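DyP2 (PDB 4G2C) is a multifunctional haem-containing dye-decolourising peroxidase from a lignin-reactive bacterium, probably using peroxide to oxidise dyes and other substrates, and binds manganese. Local coordinates at residues Gly118-Gly123 and Gln162-Val167; Phe312-Pro317 and Gly325-Val330. All coordinates share one frame; numbering follows the deposited sequence.

Contact 1 of 2, residues Gly118-Gly123 and Gln162-Val167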
# COMPACT_ATOMS: atom_id res chain seq x y z
N GLY A 118 -10.99 10.49 -5.64
CA GLY A 118 -11.26 9.33 -6.46
C GLY A 118 -12.75 9.11 -6.70
O GLY A 118 -13.56 9.45 -5.85
N LEU A 119 -13.08 8.53 -7.86
CA LEU A 119 -14.44 8.17 -8.22
C LEU A 119 -14.60 6.67 -8.45
O LEU A 119 -13.74 6.03 -9.04
CB LEU A 119 -14.83 8.88 -9.51
CG LEU A 119 -14.82 10.41 -9.45
CD1 LEU A 119 -14.89 10.99 -10.84
CD2 LEU A 119 -15.97 10.88 -8.59
N THR A 120 -15.73 6.11 -7.99
CA THR A 120 -16.03 4.69 -8.22
C THR A 120 -16.75 4.54 -9.54
O THR A 120 -17.24 5.53 -10.09
CB THR A 120 -16.95 4.10 -7.14
OG1 THR A 120 -18.24 4.74 -7.22
CG2 THR A 120 -16.36 4.31 -5.75
N ALA A 121 -16.82 3.32 -10.05
CA ALA A 121 -17.58 3.08 -11.28
C ALA A 121 -19.01 3.59 -11.09
O ALA A 121 -19.58 4.22 -11.98
CB ALA A 121 -17.58 1.60 -11.64
N HIS A 122 -19.58 3.32 -9.92
CA HIS A 122 -20.93 3.79 -9.67
C HIS A 122 -20.99 5.31 -9.72
O HIS A 122 -21.96 5.88 -10.19
CB HIS A 122 -21.47 3.28 -8.33
CG HIS A 122 -22.93 3.56 -8.16
ND1 HIS A 122 -23.41 4.77 -7.70
CD2 HIS A 122 -24.02 2.80 -8.45
CE1 HIS A 122 -24.73 4.73 -7.68
NE2 HIS A 122 -25.13 3.55 -8.13
N GLY A 123 -19.94 5.97 -9.24
CA GLY A 123 -19.93 7.42 -9.23
C GLY A 123 -19.86 8.00 -10.63
O GLY A 123 -20.42 9.05 -10.90
N GLN A 162 -22.57 0.20 1.91
CA GLN A 162 -23.35 1.19 1.17
C GLN A 162 -22.75 1.44 -0.21
O GLN A 162 -21.59 1.13 -0.44
CB GLN A 162 -23.40 2.52 1.92
CG GLN A 162 -23.64 2.37 3.42
CD GLN A 162 -24.95 1.67 3.72
OE1 GLN A 162 -26.02 2.14 3.32
NE2 GLN A 162 -24.88 0.53 4.41
N THR A 163 -23.53 2.02 -1.11
CA THR A 163 -23.01 2.35 -2.43
C THR A 163 -22.21 3.64 -2.37
O THR A 163 -22.72 4.69 -2.00
CB THR A 163 -24.11 2.42 -3.50
OG1 THR A 163 -24.59 1.10 -3.76
CG2 THR A 163 -23.56 3.02 -4.81
N ILE A 164 -20.94 3.53 -2.74
CA ILE A 164 -20.01 4.65 -2.64
C ILE A 164 -19.71 5.20 -4.02
O ILE A 164 -19.44 4.45 -4.96
CB ILE A 164 -18.71 4.19 -1.97
CG1 ILE A 164 -19.00 3.71 -0.55
CG2 ILE A 164 -17.65 5.29 -2.01
CD1 ILE A 164 -17.83 3.05 0.12
N ASP A 165 -19.74 6.52 -4.12
CA ASP A 165 -19.49 7.18 -5.39
C ASP A 165 -18.10 7.80 -5.46
O ASP A 165 -17.49 7.86 -6.53
CB ASP A 165 -20.58 8.21 -5.67
CG ASP A 165 -21.93 7.56 -5.96
OD1 ASP A 165 -21.95 6.65 -6.81
OD2 ASP A 165 -22.94 7.94 -5.33
N ALA A 166 -17.60 8.25 -4.32
CA ALA A 166 -16.36 9.00 -4.33
C ALA A 166 -15.57 8.91 -3.03
O ALA A 166 -16.13 8.70 -1.95
CB ALA A 166 -16.64 10.46 -4.70
N VAL A 167 -14.26 9.08 -3.12
CA VAL A 167 -13.47 9.20 -1.90
C VAL A 167 -12.68 10.50 -1.90
O VAL A 167 -12.19 10.95 -2.94
CB VAL A 167 -12.51 8.01 -1.72
CG1 VAL A 167 -11.48 7.97 -2.86
CG2 VAL A 167 -11.82 8.11 -0.37
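His122 reaches back from the first turn of helix 121-127 to the carboxylate of Asp165. With CG anti to its backbone N (chi1 -170°), the imidazole is carried toward the loop 162-165, where His122 ND1 gives a nearly straight, short hydrogen bond of 2.5 Å to Asp165 OD1. The bond uses the syn lone pair of OD1 and lies in the ring plane; ring and carboxylate are only 24° apart. This carboxylate would probably polarise the imidazole. Thr163 CG2 presses on one ring face, 3.4 Å from the centroid of the His122 ring, a CH-pi contact almost along the ring normal.

Thr120 is the N-cap of the helix. Thr120 OG1 donates to Ile164 O at 2.6 Å, on a lone pair in the carbonyl plane, and accepts from Gly123 N at 2.9 Å, joining loop and helix. Thr120 N adds a bond to Asp165 O.

Ahead of Thr120, strand 114-119 runs antiparallel to 166-172; Gly118 and Val167 form a hydrogen-bonded pair. Asp165 and Ala166 form a classic beta bulge opposite Leu72, and Asp165 OD2 accepts from Phe74 N. Strand 166-172 lies between 114-119 and 66-74 in the ferredoxin-like sheet, while Thr120, Ile164 and Val167 touch Phe482 of strand 474-484.

Contact 2 of 2, residues Phe312-Pro317 and Gly325-Val330; sequences FEDGTP and GSHHPV. With MN (manganese (II) ion), chain D.
Asp314 and His327 both turn their side chains into the space between backbone N and carbonyl carbon (chi1 77° and 49°), and this brings Asp314 OD2 to the edge of the His327 ring. His327 ND1 donates to Asp314 OD2 over 2.7 Å, with the oxygen in the ring plane but the nitrogen on the anti side and tilted well out of the carboxylate plane. The planes of ring and carboxylate are 78° apart. Gly325 N binds Asp314 OD2 on its syn side, also at 2.7 Å, and comes from the opposite face of the carboxylate.

The other oxygen, OD1, is held from within its own loop. Asp314 OD1 accepts from Thr316 N in an Asx turn and from Thr316 OG1, each at 2.7 Å. Four donors thus fix the carboxylate's rotation and would be expected to stabilise its charge. While its hydrogen points to Asp314 OD1, Thr316 OG1 accepts from Ser326 N at 3.1 Å. The Val330 CG2 methyl lies against a backbone carbonyl, 3.4 Å from Asp314 O.

Just before Asp314, Glu313 OE2 binds the manganese ion at 2.2 Å, with a water and Glu287 of helix 280-293 as further ligands. Both segments belong to the long loop region between helices 303-309 and 350-354; Phe312 packs back on Arg303 and Ala306 of the former.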
# COMPACT_ATOMS: atom_id res chain seq x y z
N PHE A 312 13.00 -7.98 10.31
CA PHE A 312 12.84 -7.69 11.73
C PHE A 312 12.07 -6.38 11.91
O PHE A 312 11.91 -5.60 10.97
CB PHE A 312 14.21 -7.60 12.42
CG PHE A 312 14.95 -8.90 12.43
CD1 PHE A 312 14.76 -9.82 13.44
CD2 PHE A 312 15.82 -9.22 11.39
CE1 PHE A 312 15.43 -11.02 13.43
CE2 PHE A 312 16.49 -10.42 11.38
CZ PHE A 312 16.30 -11.33 12.40
N GLU A 313 11.59 -6.13 13.11
CA GLU A 313 10.87 -4.89 13.36
C GLU A 313 11.56 -3.63 12.84
O GLU A 313 10.87 -2.66 12.46
CB GLU A 313 10.47 -4.78 14.82
CG GLU A 313 9.25 -5.63 15.12
CD GLU A 313 9.23 -6.16 16.54
OE1 GLU A 313 9.18 -5.33 17.48
OE2 GLU A 313 9.26 -7.41 16.70
N ASP A 314 12.89 -3.67 12.74
CA ASP A 314 13.66 -2.44 12.53
C ASP A 314 13.99 -1.88 11.12
O ASP A 314 14.76 -0.94 11.05
CB ASP A 314 14.95 -2.42 13.39
CG ASP A 314 16.03 -3.31 12.83
OD1 ASP A 314 15.68 -4.22 12.05
OD2 ASP A 314 17.22 -3.10 13.16
N GLY A 315 13.55 -2.43 9.99
CA GLY A 315 13.37 -3.82 9.70
C GLY A 315 14.56 -4.22 8.80
O GLY A 315 14.63 -3.96 7.59
N THR A 316 15.53 -4.85 9.45
CA THR A 316 16.59 -5.60 8.81
C THR A 316 16.01 -6.76 7.99
O THR A 316 15.20 -7.55 8.51
CB THR A 316 17.53 -6.13 9.90
OG1 THR A 316 17.92 -5.03 10.73
CG2 THR A 316 18.76 -6.79 9.30
N PRO A 317 16.39 -6.85 6.70
CA PRO A 317 15.91 -7.97 5.87
C PRO A 317 16.45 -9.28 6.40
O PRO A 317 17.65 -9.43 6.61
CB PRO A 317 16.53 -7.68 4.49
CG PRO A 317 16.93 -6.23 4.53
CD PRO A 317 17.28 -5.95 5.96
N GLY A 325 19.43 -4.61 13.56
CA GLY A 325 20.52 -3.67 13.71
C GLY A 325 20.88 -2.88 12.46
O GLY A 325 21.57 -1.86 12.56
N SER A 326 20.44 -3.34 11.29
CA SER A 326 20.77 -2.65 10.04
C SER A 326 19.75 -1.59 9.66
O SER A 326 19.04 -1.75 8.67
CB SER A 326 20.92 -3.63 8.88
OG SER A 326 21.97 -4.54 9.09
N HIS A 327 19.69 -0.49 10.40
CA HIS A 327 18.73 0.56 10.09
C HIS A 327 19.42 1.91 9.97
O HIS A 327 18.89 2.95 10.39
CB HIS A 327 17.64 0.59 11.15
CG HIS A 327 18.17 0.58 12.55
ND1 HIS A 327 18.16 -0.55 13.34
CD2 HIS A 327 18.75 1.56 13.28
CE1 HIS A 327 18.70 -0.26 14.51
NE2 HIS A 327 19.07 1.01 14.50
N HIS A 328 20.61 1.90 9.39
CA HIS A 328 21.32 3.15 9.15
C HIS A 328 21.80 3.28 7.70
O HIS A 328 23.01 3.32 7.45
CB HIS A 328 22.52 3.29 10.10
CG HIS A 328 22.22 2.96 11.53
ND1 HIS A 328 21.77 3.90 12.43
CD2 HIS A 328 22.33 1.79 12.21
CE1 HIS A 328 21.60 3.32 13.61
NE2 HIS A 328 21.94 2.05 13.51
N PRO A 329 20.86 3.36 6.74
CA PRO A 329 19.43 3.31 7.07
C PRO A 329 18.87 1.93 6.76
O PRO A 329 19.60 1.03 6.35
CB PRO A 329 18.84 4.35 6.12
CG PRO A 329 19.69 4.23 4.88
CD PRO A 329 21.08 3.77 5.34
N VAL A 330 17.57 1.77 6.99
CA VAL A 330 16.89 0.54 6.62
C VAL A 330 17.20 0.28 5.15
O VAL A 330 16.95 1.14 4.31
CB VAL A 330 15.38 0.69 6.78
CG1 VAL A 330 14.66 -0.57 6.26
CG2 VAL A 330 15.03 0.96 8.25
MN MN D . 9.05 -9.45 17.55
O HOH W 1 10.35 -9.72 15.65

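Contacts 1 and 2 lie on opposite sides of the chain's centre, each about 20 Å from it, with their own centres 39 Å apart and nearest atoms about 28 Å apart. They follow one another along the chain and share no residue. Each has a histidine ND1 bonded to an aspartate, but in contact 1 the pair joins the start of a helix to the residue just before a strand, whereas in contact 2 it joins two loops. Contact 2 is the one near the bound metal and the haem: it contains a manganese ligand, and the Val330 side chain is about 7 Å from the haem. Contact 1 belongs to the dimeric alpha+beta barrel domain and includes no manganese ligand.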